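Long-range contacts in ulvan Lyase-PL25 (Pseudoalteromonas sp. PLSV, PDB 5UAM), which degrades ulvan, the main cell-wall polysaccharide of green seaweeds of the Ulvales, as a lyase of polysaccharide lyase family 25: residues P64-Y69 and F80-S85; H113-G118 and N138-S143. All coordinates share one frame; numbering follows the deposited sequence.

Contact 1: residues P64-Y69 and F80-S85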
loop_
_atom_site.group_PDB
_atom_site.type_symbol
_atom_site.label_atom_id
_atom_site.label_comp_id
_atom_site.label_asym_id
_atom_site.label_seq_id
_atom_site.Cartn_x
_atom_site.Cartn_y
_atom_site.Cartn_z
ATOM N N PRO A 64 4.561 -12.384 8.945
ATOM C CA PRO A 64 5.320 -11.141 8.789
ATOM C C PRO A 64 6.728 -11.304 9.343
ATOM O O PRO A 64 6.914 -11.809 10.453
ATOM C CB PRO A 64 4.514 -10.136 9.622
ATOM C CG PRO A 64 3.902 -10.968 10.678
ATOM C CD PRO A 64 3.545 -12.273 10.006
ATOM N N TYR A 65 7.707 -10.835 8.564
ATOM C CA TYR A 65 9.103 -10.828 8.977
ATOM C C TYR A 65 9.637 -9.402 8.972
ATOM O O TYR A 65 9.249 -8.569 8.137
ATOM C CB TYR A 65 9.958 -11.712 8.053
ATOM C CG TYR A 65 9.789 -13.176 8.363
ATOM C CD1 TYR A 65 8.631 -13.855 7.987
ATOM C CD2 TYR A 65 10.739 -13.868 9.107
ATOM C CE1 TYR A 65 8.435 -15.181 8.301
ATOM C CE2 TYR A 65 10.552 -15.210 9.436
ATOM C CZ TYR A 65 9.400 -15.864 9.019
ATOM O OH TYR A 65 9.218 -17.194 9.356
ATOM N N ILE A 66 10.541 -9.123 9.906
ATOM C CA ILE A 66 11.066 -7.778 10.096
ATOM C C ILE A 66 12.579 -7.847 10.272
ATOM O O ILE A 66 13.105 -8.727 10.956
ATOM C CB ILE A 66 10.389 -7.063 11.276
ATOM C CG1 ILE A 66 10.968 -5.675 11.451
ATOM C CG2 ILE A 66 10.509 -7.871 12.515
ATOM C CD1 ILE A 66 10.139 -4.785 12.382
ATOM N N ALA A 67 13.279 -6.927 9.625
ATOM C CA ALA A 67 14.718 -6.787 9.754
ATOM C C ALA A 67 15.053 -5.312 9.932
ATOM O O ALA A 67 14.195 -4.434 9.808
ATOM C CB ALA A 67 15.440 -7.336 8.511
ATOM N N SER A 68 16.306 -5.024 10.253
ATOM C CA SER A 68 16.741 -3.641 10.354
ATOM C C SER A 68 18.176 -3.504 9.888
ATOM O O SER A 68 18.971 -4.443 9.989
ATOM C CB SER A 68 16.606 -3.120 11.773
ATOM O OG SER A 68 17.513 -3.734 12.657
ATOM N N TYR A 69 18.490 -2.299 9.404
ATOM C CA TYR A 69 19.831 -1.933 8.970
ATOM C C TYR A 69 20.278 -0.690 9.720
ATOM O O TYR A 69 19.579 0.328 9.711
ATOM C CB TYR A 69 19.869 -1.677 7.466
ATOM C CG TYR A 69 21.258 -1.374 6.948
ATOM C CD1 TYR A 69 22.243 -2.342 6.943
ATOM C CD2 TYR A 69 21.597 -0.105 6.511
ATOM C CE1 TYR A 69 23.513 -2.068 6.479
ATOM C CE2 TYR A 69 22.862 0.180 6.038
ATOM C CZ TYR A 69 23.812 -0.809 6.019
ATOM O OH TYR A 69 25.092 -0.565 5.554
ATOM N N PHE A 80 13.305 -11.464 11.651
ATOM C CA PHE A 80 12.623 -12.174 12.712
ATOM C C PHE A 80 11.145 -12.233 12.375
ATOM O O PHE A 80 10.587 -11.288 11.806
ATOM C CB PHE A 80 12.772 -11.448 14.068
ATOM C CG PHE A 80 14.188 -11.297 14.537
ATOM C CD1 PHE A 80 14.825 -12.348 15.149
ATOM C CD2 PHE A 80 14.859 -10.100 14.394
ATOM C CE1 PHE A 80 16.145 -12.225 15.601
ATOM C CE2 PHE A 80 16.179 -9.991 14.850
ATOM C CZ PHE A 80 16.795 -11.036 15.445
ATOM N N ARG A 81 10.511 -13.338 12.744
ATOM C CA ARG A 81 9.070 -13.478 12.564
ATOM C C ARG A 81 8.337 -12.702 13.658
ATOM O O ARG A 81 8.609 -12.882 14.850
ATOM C CB ARG A 81 8.671 -14.945 12.623
ATOM C CG ARG A 81 7.176 -15.130 12.396
ATOM C CD ARG A 81 6.777 -16.571 12.235
ATOM N NE ARG A 81 6.942 -17.327 13.455
ATOM C CZ ARG A 81 6.449 -18.547 13.627
ATOM N NH1 ARG A 81 5.743 -19.127 12.657
ATOM N NH2 ARG A 81 6.641 -19.182 14.772
ATOM N N ALA A 82 7.377 -11.856 13.255
ATOM C CA ALA A 82 6.668 -11.000 14.203
ATOM C C ALA A 82 5.292 -11.521 14.604
ATOM O O ALA A 82 4.702 -10.983 15.545
ATOM C CB ALA A 82 6.510 -9.587 13.612
ATOM N N GLY A 83 4.757 -12.529 13.922
ATOM C CA GLY A 83 3.412 -13.012 14.212
ATOM C C GLY A 83 3.091 -14.205 13.346
ATOM O O GLY A 83 3.900 -14.629 12.520
ATOM N N ILE A 84 1.891 -14.750 13.552
ATOM C CA ILE A 84 1.448 -15.983 12.917
ATOM C C ILE A 84 0.156 -15.684 12.172
ATOM O O ILE A 84 -0.882 -15.424 12.788
ATOM C CB ILE A 84 1.267 -17.119 13.932
ATOM C CG1 ILE A 84 2.614 -17.434 14.602
ATOM C CG2 ILE A 84 0.669 -18.359 13.254
ATOM C CD1 ILE A 84 2.525 -18.447 15.719
ATOM N N SER A 85 0.214 -15.747 10.849
ATOM C CA SER A 85 -0.926 -15.437 10.003
ATOM C C SER A 85 -1.784 -16.660 9.703
ATOM O O SER A 85 -1.280 -17.720 9.315
ATOM C CB SER A 85 -0.451 -14.876 8.667
ATOM O OG SER A 85 -1.571 -14.666 7.818
#
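Tyr65 sets CG beside its backbone N and anti to the carbonyl carbon (chi1 -77°), and Arg81 sets CG anti to its backbone N (chi1 -178°). These torsions bring the phenol ring over the first carbons of the arginine. The two residues are a non-hydrogen-bonded pair in the antiparallel hairpin of strands 64-70 and 75-81, the outer half of a four-stranded propeller blade. Arg81 CB sits over one face of the ring, 4.0 Å from the Tyr65 ring centroid, a CH-pi contact. The arginine chain then bends at chi3, and NH1 forms a salt bridge with Asp63. An alanine in place of Tyr65 would probably strip the ring cover from Arg81 CB and CG and leave a gap beside Tyr57 of strand 52-58, which the ring also touches.

Ile66 and Phe80 form the next pair, bonded both ways: Ile66 N to Phe80 O at 2.9 Å and Phe80 N to Ile66 O at 2.8 Å. Ile66 CG2 also lies 3.5 Å from Phe80 O. Past Arg81 the second segment leaves the strand, yet one more backbone bond follows, nearly straight at 173°, from Ala82 N to Pro64 O. The proline ring extends the contact onto the segment past the strand. Pro64 CG lies 4.2 Å from Ala82 CB, and Pro64 CD packs 3.5 Å from Gly83 O.

Contact 2: residues H113-G118 and N138-S143; sequences HIFYGG and NKHAVS
The two central strands of a four-stranded antiparallel propeller blade, 112-116 and 139-143, meet here. His113, Phe115 and His140 form an aromatic cluster on one face. The two imidazoles meet rim to rim, and His113 ND1 and His140 NE2 share a nearly straight hydrogen bond of 2.7 Å (172°); either nitrogen could be the donor. Each ring is also held at its other nitrogen, His113 NE2 by Asp107 and His140 ND1 by Asn157, which should fix both rotations. Phe115 makes an offset stack with His140, planes 23° apart, and its CE1 lies over the imidazole. Val142 CG2 sits over one face of the His113 ring, 3.8 Å from its centroid, a CH-pi contact.

On the other face Tyr116 has CG between its backbone N and carbonyl carbon (chi1 72°). This lays the ring across Lys139, whose CB stands over the Tyr116 ring 3.8 Å from the centroid. Four backbone bonds tie Ile114 to Ala141 and Tyr116 to Lys139. Beyond them a water bridges Gly118 O (2.7 Å) and Asn138 OD1 (3.0 Å), and Asn138 ND2 bonds to Asn165 OD1. Gly118 leads into His119, which probably binds substrate, at a strand end of this beta-propeller blade.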
loop_
_atom_site.group_PDB
_atom_site.type_symbol
_atom_site.label_atom_id
_atom_site.label_comp_id
_atom_site.label_asym_id
_atom_site.label_seq_id
_atom_site.Cartn_x
_atom_site.Cartn_y
_atom_site.Cartn_z
ATOM N N HIS A 113 5.150 -1.677 15.926
ATOM C CA HIS A 113 3.882 -2.340 15.694
ATOM C C HIS A 113 3.852 -2.899 14.288
ATOM O O HIS A 113 4.298 -2.245 13.346
ATOM C CB HIS A 113 2.752 -1.329 15.804
ATOM C CG HIS A 113 2.600 -0.765 17.172
ATOM N ND1 HIS A 113 1.609 -1.157 18.041
ATOM C CD2 HIS A 113 3.353 0.138 17.837
ATOM C CE1 HIS A 113 1.739 -0.496 19.176
ATOM N NE2 HIS A 113 2.790 0.300 19.071
ATOM N N ILE A 114 3.303 -4.105 14.162
ATOM C CA ILE A 114 3.131 -4.771 12.883
ATOM C C ILE A 114 1.658 -5.160 12.766
ATOM O O ILE A 114 1.126 -5.870 13.621
ATOM C CB ILE A 114 4.056 -5.996 12.742
ATOM C CG1 ILE A 114 5.524 -5.545 12.676
ATOM C CG2 ILE A 114 3.678 -6.833 11.523
ATOM C CD1 ILE A 114 5.926 -4.887 11.398
ATOM N N PHE A 115 0.989 -4.655 11.736
ATOM C CA PHE A 115 -0.381 -5.026 11.411
ATOM C C PHE A 115 -0.321 -5.973 10.217
ATOM O O PHE A 115 0.423 -5.718 9.272
ATOM C CB PHE A 115 -1.179 -3.761 11.074
ATOM C CG PHE A 115 -1.147 -2.736 12.167
ATOM C CD1 PHE A 115 -2.054 -2.771 13.211
ATOM C CD2 PHE A 115 -0.199 -1.747 12.161
ATOM C CE1 PHE A 115 -2.028 -1.821 14.218
ATOM C CE2 PHE A 115 -0.162 -0.792 13.171
ATOM C CZ PHE A 115 -1.076 -0.836 14.195
ATOM N N TYR A 116 -1.050 -7.080 10.278
ATOM C CA TYR A 116 -0.825 -8.135 9.297
ATOM C C TYR A 116 -1.958 -9.153 9.347
ATOM O O TYR A 116 -2.795 -9.143 10.251
ATOM C CB TYR A 116 0.497 -8.850 9.601
ATOM C CG TYR A 116 0.433 -9.730 10.835
ATOM C CD1 TYR A 116 0.522 -9.192 12.116
ATOM C CD2 TYR A 116 0.242 -11.101 10.728
ATOM C CE1 TYR A 116 0.438 -10.001 13.239
ATOM C CE2 TYR A 116 0.150 -11.908 11.842
ATOM C CZ TYR A 116 0.239 -11.356 13.093
ATOM O OH TYR A 116 0.145 -12.176 14.201
ATOM N N GLY A 117 -1.970 -10.052 8.374
ATOM C CA GLY A 117 -2.710 -11.287 8.479
ATOM C C GLY A 117 -4.139 -11.278 7.958
ATOM O O GLY A 117 -4.718 -12.354 7.811
ATOM N N GLY A 118 -4.739 -10.125 7.698
ATOM C CA GLY A 118 -6.164 -10.073 7.408
ATOM C C GLY A 118 -6.502 -10.117 5.928
ATOM O O GLY A 118 -5.887 -9.431 5.115
ATOM N N ASN A 138 -7.577 -10.132 10.748
ATOM C CA ASN A 138 -6.580 -9.074 10.803
ATOM C C ASN A 138 -5.998 -8.983 12.211
ATOM O O ASN A 138 -6.722 -9.044 13.209
ATOM C CB ASN A 138 -7.220 -7.754 10.380
ATOM C CG ASN A 138 -6.243 -6.800 9.703
ATOM O OD1 ASN A 138 -5.297 -7.214 9.010
ATOM N ND2 ASN A 138 -6.494 -5.499 9.879
ATOM N N LYS A 139 -4.684 -8.805 12.284
ATOM C CA LYS A 139 -3.925 -8.991 13.517
ATOM C C LYS A 139 -2.966 -7.834 13.746
ATOM O O LYS A 139 -2.642 -7.055 12.849
ATOM C CB LYS A 139 -3.143 -10.300 13.488
ATOM C CG LYS A 139 -4.024 -11.524 13.587
ATOM C CD LYS A 139 -3.252 -12.807 13.275
ATOM C CE LYS A 139 -4.132 -14.023 13.434
ATOM N NZ LYS A 139 -4.415 -14.297 14.888
ATOM N N HIS A 140 -2.491 -7.747 14.991
ATOM C CA HIS A 140 -1.653 -6.635 15.420
ATOM C C HIS A 140 -0.663 -7.194 16.426
ATOM O O HIS A 140 -1.068 -7.697 17.482
ATOM C CB HIS A 140 -2.527 -5.558 16.050
ATOM C CG HIS A 140 -1.792 -4.411 16.668
ATOM N ND1 HIS A 140 -2.401 -3.556 17.569
ATOM C CD2 HIS A 140 -0.522 -3.970 16.527
ATOM C CE1 HIS A 140 -1.532 -2.637 17.951
ATOM N NE2 HIS A 140 -0.389 -2.868 17.332
ATOM N N ALA A 141 0.619 -7.126 16.099
ATOM C CA ALA A 141 1.695 -7.530 16.981
ATOM C C ALA A 141 2.503 -6.309 17.379
ATOM O O ALA A 141 2.565 -5.308 16.663
ATOM C CB ALA A 141 2.607 -8.543 16.296
ATOM N N VAL A 142 3.161 -6.395 18.533
ATOM C CA VAL A 142 3.992 -5.289 18.997
ATOM C C VAL A 142 5.290 -5.849 19.563
ATOM O O VAL A 142 5.322 -6.932 20.155
ATOM C CB VAL A 142 3.251 -4.419 20.037
ATOM C CG1 VAL A 142 3.014 -5.179 21.308
ATOM C CG2 VAL A 142 4.028 -3.123 20.300
ATOM N N SER A 143 6.371 -5.103 19.383
ATOM C CA SER A 143 7.636 -5.548 19.955
ATOM C C SER A 143 7.544 -5.571 21.477
ATOM O O SER A 143 6.846 -4.757 22.088
ATOM C CB SER A 143 8.789 -4.662 19.479
ATOM O OG SER A 143 8.689 -3.328 19.939
HETATM O O HOH W 1 -4.720 -7.213 6.113
#

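Overall arrangement
Contact 1 closes before contact 2 opens along the chain, and their centres lie 10 Å apart on the same side of the molecule. Each belongs to its own four-stranded antiparallel sheet: contact 1 joins the last two strands of one, contact 2 the middle two of the next. The sheets are successive blades of the beta-propeller and pack directly on each other. Tyr116 OH probably accepts a hydrogen bond from Ile84 N at 3.2 Å, and Ala82 O meets Ala141 CB at 3.3 Å. Pro64 also touches Ile114 and Tyr116, while Trp152 of the second blade touches Ile66 and Ala82. This packing sets contact 1 against strand 112-116, which leads toward the probable substrate-binding residue His119.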